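PDB 3TO3: citryl-spermidine/3,4-dihydroxybenzoyl-citryl-spermidine:spermidine ligase, which catalyses the ATP-dependent condensation of spermidine with citryl-spermidine intermediates, a step in making the siderophore petrobactin. Local coordinates for residues R73-I81 / F513-F522; L562-Q571 / S583-Y593. One frame throughout, in Å; residues are numbered along the deposited sequence.

How the contacts relate
Contact 1 is buried, contact 2 only partly so: one face of its two-stranded ribbon lies inward and the other carries exposed residues. Helix 502-528 is common to both: it forms one side of contact 1, against the turn after strand 65-74, and supports Phe-567 and Ala-569 of contact 2. Phe-78 joins them directly, its CE1 lying 3.3 Å from Pro-591 CD. The chemistry differs with place. Side chains carry contact 1, through aromatic packing and one buried salt bridge that reaches toward the ATP site; backbone pairing carries contact 2, away from the annotated sites, with an asparagine closing the ribbon at its helix end.

Contact 1: R73-I81 / F513-F522; sequences RERITFGRI and FLFNVGELAF
Charge pairing links Arg-80 to Glu-519. The arginine turns NH1 and NH2 end-on to a single carboxylate oxygen, with NH1 and NH2 each 3.1 Å from Glu-519 OE1, and that oxygen lies almost in the guanidinium plane. Both nitrogens reach it from one face of the carboxylate, NH2 on the syn side and NH1 farther above the plane; the two flat groups are 57° apart. Bends at chi2 and chi3 fold the Arg-80 chain back to make this reach; its NH1 is also 3.4 Å from the carbonyl oxygen of Leu-514.

Two guanidinium groups pack against the Phe-522 ring. Phe-522 CD1 sits over the centre of one face of the Arg-75 guanidinium, 3.4 Å from Arg-75 CZ, the planes 41° apart, while Arg-73 NH1 sits over the opposite face of that guanidinium. Salt bridges to Glu-532 and Asp-526 hold Arg-75 there. Arg-80 comes to the same ring almost perpendicular (88°), Phe-522 CE2 lying over one face of its guanidinium.

Apolar packing is centred on Phe-78, in the type I' turn from Thr-77 to Arg-80. Leu-514 CB stands over the middle of its ring, 4.0 Å from the centroid in a CH-pi contact, and Phe-513 CB approaches Phe-78 CZ at 3.8 Å. Thr-77 CB rests 3.8 Å from Phe-522 CE1, and Gly-518 brings the helix backbone close to Thr-77.

Buried as they are, the charges of Arg-80 and Glu-519 probably stabilise each other. Since Glu-519 also touches the ATP-binding Tyr-391 and lies about 6 Å from the nucleotide, side chain to ligand, the pair probably helps tie the turn to the wall of the nucleotide pocket.

Contact 2: L562-Q571 / S583-Y593; sequences LYTPTFYAEQ and SLVHEVPNPLY
Asn-590 ND2 bridges two carbonyls of the facing segment. It donates to Thr-564 O at 2.6 Å, in the carbonyl plane, and to Leu-562 O at 2.9 Å, from above the plane of Leu-562's own carbonyl. With CG anti to the backbone nitrogen (chi1 174°), the amide reaches across while its OD1 accepts from Leu-592 N and caps the helix that follows. Beside it, Pro-565 CG lies over one face of the Tyr-593 ring, 4.0 Å from the centroid.

Next come the strands. Phe-567 pairs with Val-588 and Ala-569 with His-586, each by two backbone bonds, and Gln-571 N to Leu-584 O extends the ladder. On the face of Thr-566, Tyr-568 and Glu-587, Thr-566 OG1 donates to the anti lone pair of Glu-587 OE2 at 2.8 Å, while Val-585 CG1 sits over the Tyr-568 ring. Across the other face, Phe-567 CE2 meets Val-588 CG2 at 3.5 Å. A water joins the His-586 side chain, at NE2, to the backbone oxygen of Glu-570.

Farther out, helix 502-528 supports Phe-567 and Ala-569 through Leu-509 and Leu-514, Tyr-37 meets the His-586 ring edge-to-face, and Trp-536 backs Leu-592. The whole is a twisted beta hairpin with a long connecting loop, running into an asparagine N-cap at the start of helix 591-600.

Contact 1: R73-I81 / F513-F522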
loop_
_atom_site.group_PDB
_atom_site.type_symbol
_atom_site.label_atom_id
_atom_site.label_comp_id
_atom_site.label_asym_id
_atom_site.label_seq_id
_atom_site.Cartn_x
_atom_site.Cartn_y
_atom_site.Cartn_z
ATOM N N ARG B 73 -4.333 -34.731 14.069
ATOM C CA ARG B 73 -3.851 -35.297 15.307
ATOM C C ARG B 73 -3.471 -34.177 16.268
ATOM O O ARG B 73 -3.094 -33.079 15.841
ATOM C CB ARG B 73 -2.586 -36.113 15.029
ATOM C CG ARG B 73 -2.754 -37.347 14.157
ATOM C CD ARG B 73 -1.381 -37.911 13.708
ATOM N NE ARG B 73 -0.825 -37.090 12.624
ATOM C CZ ARG B 73 0.454 -37.063 12.258
ATOM N NH1 ARG B 73 1.383 -37.790 12.896
ATOM N NH2 ARG B 73 0.808 -36.292 11.248
ATOM N N GLU B 74 -3.524 -34.485 17.561
ATOM C CA GLU B 74 -2.916 -33.657 18.585
ATOM C C GLU B 74 -1.639 -34.354 19.074
ATOM O O GLU B 74 -1.691 -35.477 19.581
ATOM C CB GLU B 74 -3.885 -33.465 19.733
ATOM C CG GLU B 74 -3.454 -32.442 20.751
ATOM C CD GLU B 74 -4.580 -32.081 21.728
ATOM O OE1 GLU B 74 -4.988 -30.888 21.794
ATOM O OE2 GLU B 74 -5.063 -33.000 22.423
ATOM N N ARG B 75 -0.494 -33.684 18.940
ATOM C CA ARG B 75 0.803 -34.366 19.078
ATOM C C ARG B 75 1.427 -34.162 20.431
ATOM O O ARG B 75 1.266 -33.093 21.023
ATOM C CB ARG B 75 1.764 -33.778 18.086
ATOM C CG ARG B 75 1.213 -33.733 16.736
ATOM C CD ARG B 75 1.717 -34.961 16.074
ATOM N NE ARG B 75 2.163 -34.553 14.772
ATOM C CZ ARG B 75 3.186 -35.070 14.125
ATOM N NH1 ARG B 75 3.920 -36.045 14.665
ATOM N NH2 ARG B 75 3.462 -34.572 12.929
ATOM N N ILE B 76 2.164 -35.159 20.921
ATOM C CA ILE B 76 2.793 -35.014 22.223
ATOM C C ILE B 76 3.811 -33.874 22.214
ATOM O O ILE B 76 4.180 -33.373 23.289
ATOM C CB ILE B 76 3.454 -36.313 22.752
ATOM C CG1 ILE B 76 4.828 -36.488 22.139
ATOM C CG2 ILE B 76 2.599 -37.529 22.486
ATOM C CD1 ILE B 76 5.719 -37.284 22.991
ATOM N N THR B 77 4.193 -33.375 21.032
ATOM C CA THR B 77 5.188 -32.320 21.042
ATOM C C THR B 77 4.386 -31.003 21.160
ATOM O O THR B 77 4.009 -30.378 20.185
ATOM C CB THR B 77 5.963 -32.370 19.669
ATOM O OG1 THR B 77 6.825 -33.515 19.642
ATOM C CG2 THR B 77 6.802 -31.090 19.368
ATOM N N PHE B 78 4.323 -30.511 22.395
ATOM C CA PHE B 78 3.633 -29.269 22.776
ATOM C C PHE B 78 2.175 -29.192 22.436
ATOM O O PHE B 78 1.614 -28.104 22.423
ATOM C CB PHE B 78 4.369 -28.044 22.222
ATOM C CG PHE B 78 5.775 -27.965 22.698
ATOM C CD1 PHE B 78 6.045 -27.511 23.966
ATOM C CD2 PHE B 78 6.817 -28.437 21.921
ATOM C CE1 PHE B 78 7.327 -27.471 24.447
ATOM C CE2 PHE B 78 8.113 -28.392 22.411
ATOM C CZ PHE B 78 8.357 -27.920 23.670
ATOM N N GLY B 79 1.548 -30.346 22.239
ATOM C CA GLY B 79 0.164 -30.392 21.805
ATOM C C GLY B 79 -0.089 -29.794 20.435
ATOM O O GLY B 79 -1.219 -29.449 20.125
ATOM N N ARG B 80 0.936 -29.668 19.597
ATOM C CA ARG B 80 0.709 -29.092 18.271
ATOM C C ARG B 80 -0.327 -29.931 17.489
ATOM O O ARG B 80 -0.442 -31.153 17.663
ATOM C CB ARG B 80 1.995 -29.035 17.481
ATOM C CG ARG B 80 3.084 -28.168 18.043
ATOM C CD ARG B 80 2.920 -26.778 17.592
ATOM N NE ARG B 80 2.904 -26.641 16.140
ATOM C CZ ARG B 80 3.985 -26.450 15.382
ATOM N NH1 ARG B 80 5.209 -26.408 15.924
ATOM N NH2 ARG B 80 3.841 -26.320 14.064
ATOM N N ILE B 81 -1.075 -29.250 16.639
ATOM C CA ILE B 81 -2.081 -29.861 15.810
ATOM C C ILE B 81 -1.475 -30.123 14.447
ATOM O O ILE B 81 -0.894 -29.231 13.830
ATOM C CB ILE B 81 -3.283 -28.903 15.642
ATOM C CG1 ILE B 81 -3.858 -28.520 17.002
ATOM C CG2 ILE B 81 -4.379 -29.509 14.744
ATOM C CD1 ILE B 81 -4.379 -29.682 17.787
ATOM N N PHE B 513 12.533 -24.639 21.170
ATOM C CA PHE B 513 11.927 -25.975 21.067
ATOM C C PHE B 513 10.628 -25.973 20.291
ATOM O O PHE B 513 10.593 -26.452 19.183
ATOM C CB PHE B 513 11.739 -26.620 22.444
ATOM C CG PHE B 513 13.028 -27.128 23.048
ATOM C CD1 PHE B 513 14.027 -27.635 22.241
ATOM C CD2 PHE B 513 13.247 -27.074 24.404
ATOM C CE1 PHE B 513 15.214 -28.102 22.771
ATOM C CE2 PHE B 513 14.428 -27.520 24.938
ATOM C CZ PHE B 513 15.422 -28.038 24.122
ATOM N N LEU B 514 9.586 -25.389 20.863
ATOM C CA LEU B 514 8.276 -25.383 20.255
ATOM C C LEU B 514 8.279 -24.901 18.792
ATOM O O LEU B 514 7.778 -25.598 17.933
ATOM C CB LEU B 514 7.288 -24.584 21.129
ATOM C CG LEU B 514 5.791 -24.679 20.799
ATOM C CD1 LEU B 514 4.922 -24.188 21.962
ATOM C CD2 LEU B 514 5.479 -23.868 19.567
ATOM N N PHE B 515 8.837 -23.733 18.494
ATOM C CA PHE B 515 8.779 -23.209 17.110
ATOM C C PHE B 515 9.951 -23.600 16.219
ATOM O O PHE B 515 9.978 -23.230 15.057
ATOM C CB PHE B 515 8.651 -21.669 17.065
ATOM C CG PHE B 515 7.349 -21.161 17.593
ATOM C CD1 PHE B 515 6.150 -21.523 16.989
ATOM C CD2 PHE B 515 7.314 -20.322 18.721
ATOM C CE1 PHE B 515 4.931 -21.065 17.499
ATOM C CE2 PHE B 515 6.100 -19.849 19.235
ATOM C CZ PHE B 515 4.908 -20.220 18.629
ATOM N N ASN B 516 10.944 -24.288 16.766
ATOM C CA ASN B 516 12.108 -24.588 15.969
ATOM C C ASN B 516 12.534 -26.076 16.009
ATOM O O ASN B 516 12.219 -26.821 15.093
ATOM C CB ASN B 516 13.200 -23.647 16.453
ATOM C CG ASN B 516 14.512 -23.889 15.812
ATOM O OD1 ASN B 516 14.588 -24.444 14.725
ATOM N ND2 ASN B 516 15.580 -23.452 16.480
ATOM N N VAL B 517 13.126 -26.524 17.113
ATOM C CA VAL B 517 13.711 -27.863 17.195
ATOM C C VAL B 517 12.617 -28.914 17.131
ATOM O O VAL B 517 12.849 -30.028 16.705
ATOM C CB VAL B 517 14.592 -28.037 18.479
ATOM C CG1 VAL B 517 14.829 -29.465 18.795
ATOM C CG2 VAL B 517 15.929 -27.320 18.342
ATOM N N GLY B 518 11.415 -28.529 17.529
ATOM C CA GLY B 518 10.267 -29.408 17.520
ATOM C C GLY B 518 9.843 -29.803 16.117
ATOM O O GLY B 518 9.320 -30.888 15.917
ATOM N N GLU B 519 10.065 -28.926 15.143
ATOM C CA GLU B 519 9.719 -29.226 13.752
ATOM C C GLU B 519 10.526 -30.418 13.250
ATOM O O GLU B 519 10.020 -31.238 12.492
ATOM C CB GLU B 519 9.988 -28.027 12.849
ATOM C CG GLU B 519 9.103 -26.818 13.152
ATOM C CD GLU B 519 7.633 -26.986 12.721
ATOM O OE1 GLU B 519 6.800 -26.195 13.238
ATOM O OE2 GLU B 519 7.311 -27.875 11.875
ATOM N N LEU B 520 11.782 -30.514 13.671
ATOM C CA LEU B 520 12.604 -31.692 13.339
ATOM C C LEU B 520 11.988 -33.000 13.893
ATOM O O LEU B 520 11.930 -33.998 13.194
ATOM C CB LEU B 520 14.046 -31.519 13.841
ATOM C CG LEU B 520 15.074 -32.601 13.511
ATOM C CD1 LEU B 520 15.265 -32.774 11.963
ATOM C CD2 LEU B 520 16.391 -32.289 14.209
ATOM N N ALA B 521 11.528 -32.982 15.144
ATOM C CA ALA B 521 10.873 -34.138 15.740
ATOM C C ALA B 521 9.672 -34.589 14.895
ATOM O O ALA B 521 9.436 -35.779 14.709
ATOM C CB ALA B 521 10.434 -33.827 17.172
ATOM N N PHE B 522 8.928 -33.638 14.361
ATOM C CA PHE B 522 7.850 -33.980 13.431
ATOM C C PHE B 522 8.321 -34.708 12.161
ATOM O O PHE B 522 7.677 -35.643 11.695
ATOM C CB PHE B 522 7.084 -32.719 13.017
ATOM C CG PHE B 522 6.276 -32.110 14.119
ATOM C CD1 PHE B 522 5.660 -32.903 15.060
ATOM C CD2 PHE B 522 6.140 -30.737 14.211
ATOM C CE1 PHE B 522 4.919 -32.331 16.067
ATOM C CE2 PHE B 522 5.421 -30.168 15.215
ATOM C CZ PHE B 522 4.807 -30.964 16.145
#

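Contact 2: L562-Q571 / S583-Y593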
loop_
_atom_site.group_PDB
_atom_site.type_symbol
_atom_site.label_atom_id
_atom_site.label_comp_id
_atom_site.label_asym_id
_atom_site.label_seq_id
_atom_site.Cartn_x
_atom_site.Cartn_y
_atom_site.Cartn_z
ATOM N N LEU B 562 12.702 -26.075 33.149
ATOM C CA LEU B 562 12.530 -26.538 31.791
ATOM C C LEU B 562 11.677 -27.792 31.724
ATOM O O LEU B 562 11.225 -28.182 30.640
ATOM C CB LEU B 562 13.888 -26.844 31.181
ATOM C CG LEU B 562 14.795 -25.636 31.098
ATOM C CD1 LEU B 562 16.013 -26.031 30.306
ATOM C CD2 LEU B 562 14.051 -24.512 30.420
ATOM N N TYR B 563 11.534 -28.463 32.865
ATOM C CA TYR B 563 10.745 -29.701 32.971
ATOM C C TYR B 563 9.322 -29.446 33.460
ATOM O O TYR B 563 8.611 -30.399 33.826
ATOM C CB TYR B 563 11.432 -30.748 33.855
ATOM C CG TYR B 563 12.831 -31.098 33.401
ATOM C CD1 TYR B 563 13.204 -30.948 32.076
ATOM C CD2 TYR B 563 13.771 -31.589 34.296
ATOM C CE1 TYR B 563 14.480 -31.268 31.645
ATOM C CE2 TYR B 563 15.046 -31.920 33.882
ATOM C CZ TYR B 563 15.396 -31.762 32.555
ATOM O OH TYR B 563 16.669 -32.084 32.140
ATOM N N THR B 564 8.930 -28.178 33.586
ATOM C CA THR B 564 7.560 -27.905 34.053
ATOM C C THR B 564 6.546 -28.606 33.136
ATOM O O THR B 564 6.769 -28.751 31.913
ATOM C CB THR B 564 7.238 -26.399 34.132
ATOM O OG1 THR B 564 6.048 -26.200 34.905
ATOM C CG2 THR B 564 7.030 -25.829 32.739
ATOM N N PRO B 565 5.449 -29.081 33.729
ATOM C CA PRO B 565 4.414 -29.852 33.026
ATOM C C PRO B 565 3.763 -29.050 31.910
ATOM O O PRO B 565 3.573 -29.569 30.812
ATOM C CB PRO B 565 3.387 -30.144 34.120
ATOM C CG PRO B 565 4.200 -30.119 35.409
ATOM C CD PRO B 565 5.232 -29.038 35.184
ATOM N N THR B 566 3.431 -27.797 32.196
ATOM C CA THR B 566 2.778 -26.940 31.224
ATOM C C THR B 566 3.431 -25.567 31.283
ATOM O O THR B 566 4.019 -25.200 32.301
ATOM C CB THR B 566 1.265 -26.796 31.513
ATOM O OG1 THR B 566 1.093 -26.087 32.727
ATOM C CG2 THR B 566 0.575 -28.167 31.678
ATOM N N PHE B 567 3.369 -24.826 30.178
ATOM C CA PHE B 567 3.784 -23.436 30.195
ATOM C C PHE B 567 3.010 -22.645 29.153
ATOM O O PHE B 567 2.247 -23.220 28.373
ATOM C CB PHE B 567 5.273 -23.303 29.920
ATOM C CG PHE B 567 5.619 -23.437 28.476
ATOM C CD1 PHE B 567 5.861 -22.317 27.702
ATOM C CD2 PHE B 567 5.688 -24.683 27.888
ATOM C CE1 PHE B 567 6.171 -22.440 26.355
ATOM C CE2 PHE B 567 6.003 -24.817 26.551
ATOM C CZ PHE B 567 6.240 -23.688 25.785
ATOM N N TYR B 568 3.253 -21.335 29.132
ATOM C CA TYR B 568 2.499 -20.397 28.305
ATOM C C TYR B 568 3.291 -20.020 27.071
ATOM O O TYR B 568 4.303 -19.355 27.159
ATOM C CB TYR B 568 2.119 -19.137 29.105
ATOM C CG TYR B 568 0.898 -19.332 29.984
ATOM C CD1 TYR B 568 -0.134 -20.167 29.578
ATOM C CD2 TYR B 568 0.776 -18.700 31.225
ATOM C CE1 TYR B 568 -1.266 -20.372 30.367
ATOM C CE2 TYR B 568 -0.367 -18.895 32.028
ATOM C CZ TYR B 568 -1.383 -19.747 31.586
ATOM O OH TYR B 568 -2.527 -19.979 32.337
ATOM N N ALA B 569 2.810 -20.484 25.926
ATOM C CA ALA B 569 3.354 -20.162 24.610
ATOM C C ALA B 569 2.613 -18.979 23.927
ATOM O O ALA B 569 1.406 -18.834 24.044
ATOM C CB ALA B 569 3.259 -21.370 23.745
ATOM N N GLU B 570 3.361 -18.164 23.200
ATOM C CA GLU B 570 2.830 -17.065 22.421
ATOM C C GLU B 570 1.755 -17.538 21.480
ATOM O O GLU B 570 1.933 -18.540 20.821
ATOM C CB GLU B 570 3.944 -16.465 21.564
ATOM C CG GLU B 570 4.962 -15.644 22.321
ATOM C CD GLU B 570 4.356 -14.415 22.977
ATOM O OE1 GLU B 570 3.527 -13.736 22.323
ATOM O OE2 GLU B 570 4.705 -14.127 24.150
ATOM N N GLN B 571 0.677 -16.777 21.349
ATOM C CA GLN B 571 -0.265 -17.064 20.296
ATOM C C GLN B 571 0.018 -16.072 19.171
ATOM O O GLN B 571 -0.474 -14.947 19.182
ATOM C CB GLN B 571 -1.673 -16.748 20.812
ATOM C CG GLN B 571 -2.107 -17.539 22.021
ATOM C CD GLN B 571 -3.464 -17.092 22.525
ATOM O OE1 GLN B 571 -3.618 -15.980 23.045
ATOM N NE2 GLN B 571 -4.466 -17.953 22.365
ATOM N N SER B 583 -4.760 -11.552 26.537
ATOM C CA SER B 583 -3.663 -12.504 26.786
ATOM C C SER B 583 -2.485 -12.552 25.775
ATOM O O SER B 583 -1.379 -12.081 26.085
ATOM C CB SER B 583 -4.235 -13.913 26.982
ATOM O OG SER B 583 -3.590 -14.584 28.048
ATOM N N LEU B 584 -2.725 -13.122 24.590
ATOM C CA LEU B 584 -1.640 -13.459 23.642
ATOM C C LEU B 584 -0.870 -14.750 23.956
ATOM O O LEU B 584 0.090 -15.101 23.282
ATOM C CB LEU B 584 -0.699 -12.298 23.358
ATOM C CG LEU B 584 -1.035 -11.685 21.994
ATOM C CD1 LEU B 584 -2.518 -11.885 21.623
ATOM C CD2 LEU B 584 -0.663 -10.190 21.958
ATOM N N VAL B 585 -1.261 -15.420 25.023
ATOM C CA VAL B 585 -0.532 -16.565 25.493
ATOM C C VAL B 585 -1.506 -17.738 25.663
ATOM O O VAL B 585 -2.676 -17.537 25.956
ATOM C CB VAL B 585 0.108 -16.155 26.822
ATOM C CG1 VAL B 585 -0.425 -16.992 27.977
ATOM C CG2 VAL B 585 1.630 -16.128 26.712
ATOM N N HIS B 586 -1.069 -18.962 25.425
ATOM C CA HIS B 586 -1.948 -20.086 25.743
ATOM C C HIS B 586 -1.151 -21.243 26.328
ATOM O O HIS B 586 0.038 -21.378 26.064
ATOM C CB HIS B 586 -2.813 -20.531 24.556
ATOM C CG HIS B 586 -2.051 -21.217 23.456
ATOM N ND1 HIS B 586 -2.341 -22.498 23.035
ATOM C CD2 HIS B 586 -1.036 -20.787 22.672
ATOM C CE1 HIS B 586 -1.536 -22.822 22.037
ATOM N NE2 HIS B 586 -0.730 -21.804 21.805
ATOM N N GLU B 587 -1.808 -22.049 27.151
ATOM C CA GLU B 587 -1.143 -23.083 27.892
ATOM C C GLU B 587 -1.009 -24.345 27.063
ATOM O O GLU B 587 -1.986 -24.817 26.488
ATOM C CB GLU B 587 -1.922 -23.390 29.151
ATOM C CG GLU B 587 -1.180 -24.321 30.097
ATOM C CD GLU B 587 -2.067 -24.826 31.202
ATOM O OE1 GLU B 587 -3.282 -24.581 31.113
ATOM O OE2 GLU B 587 -1.564 -25.472 32.147
ATOM N N VAL B 588 0.205 -24.882 27.005
ATOM C CA VAL B 588 0.492 -26.072 26.206
ATOM C C VAL B 588 1.248 -27.107 27.037
ATOM O O VAL B 588 1.965 -26.756 27.962
ATOM C CB VAL B 588 1.324 -25.719 24.961
ATOM C CG1 VAL B 588 0.575 -24.719 24.076
ATOM C CG2 VAL B 588 2.689 -25.171 25.363
ATOM N N PRO B 589 1.076 -28.395 26.722
ATOM C CA PRO B 589 1.828 -29.361 27.530
ATOM C C PRO B 589 3.306 -29.342 27.127
ATOM O O PRO B 589 3.688 -28.956 26.011
ATOM C CB PRO B 589 1.163 -30.695 27.189
ATOM C CG PRO B 589 0.751 -30.520 25.738
ATOM C CD PRO B 589 0.352 -29.040 25.612
ATOM N N ASN B 590 4.158 -29.732 28.058
ATOM C CA ASN B 590 5.593 -29.719 27.802
ATOM C C ASN B 590 6.133 -31.154 27.650
ATOM O O ASN B 590 6.123 -31.935 28.606
ATOM C CB ASN B 590 6.288 -28.977 28.932
ATOM C CG ASN B 590 7.796 -29.030 28.828
ATOM O OD1 ASN B 590 8.350 -29.390 27.788
ATOM N ND2 ASN B 590 8.470 -28.689 29.923
ATOM N N PRO B 591 6.584 -31.512 26.441
ATOM C CA PRO B 591 7.057 -32.893 26.265
ATOM C C PRO B 591 8.321 -33.180 27.098
ATOM O O PRO B 591 8.566 -34.339 27.399
ATOM C CB PRO B 591 7.347 -32.984 24.748
ATOM C CG PRO B 591 7.744 -31.545 24.370
ATOM C CD PRO B 591 6.865 -30.657 25.258
ATOM N N LEU B 592 9.082 -32.162 27.509
ATOM C CA LEU B 592 10.259 -32.460 28.345
ATOM C C LEU B 592 9.834 -33.011 29.687
ATOM O O LEU B 592 10.579 -33.749 30.311
ATOM C CB LEU B 592 11.145 -31.260 28.560
ATOM C CG LEU B 592 11.692 -30.625 27.301
ATOM C CD1 LEU B 592 12.730 -29.589 27.716
ATOM C CD2 LEU B 592 12.318 -31.702 26.508
ATOM N N TYR B 593 8.619 -32.675 30.123
ATOM C CA TYR B 593 8.150 -33.151 31.419
ATOM C C TYR B 593 8.002 -34.662 31.499
ATOM O O TYR B 593 8.509 -35.283 32.411
ATOM C CB TYR B 593 6.823 -32.522 31.765
ATOM C CG TYR B 593 6.199 -33.124 32.985
ATOM C CD1 TYR B 593 5.093 -33.949 32.885
ATOM C CD2 TYR B 593 6.715 -32.871 34.248
ATOM C CE1 TYR B 593 4.516 -34.521 34.026
ATOM C CE2 TYR B 593 6.143 -33.425 35.385
ATOM C CZ TYR B 593 5.045 -34.245 35.269
ATOM O OH TYR B 593 4.468 -34.802 36.407
HETATM O O HOH W 1 1.249 -21.136 19.871
#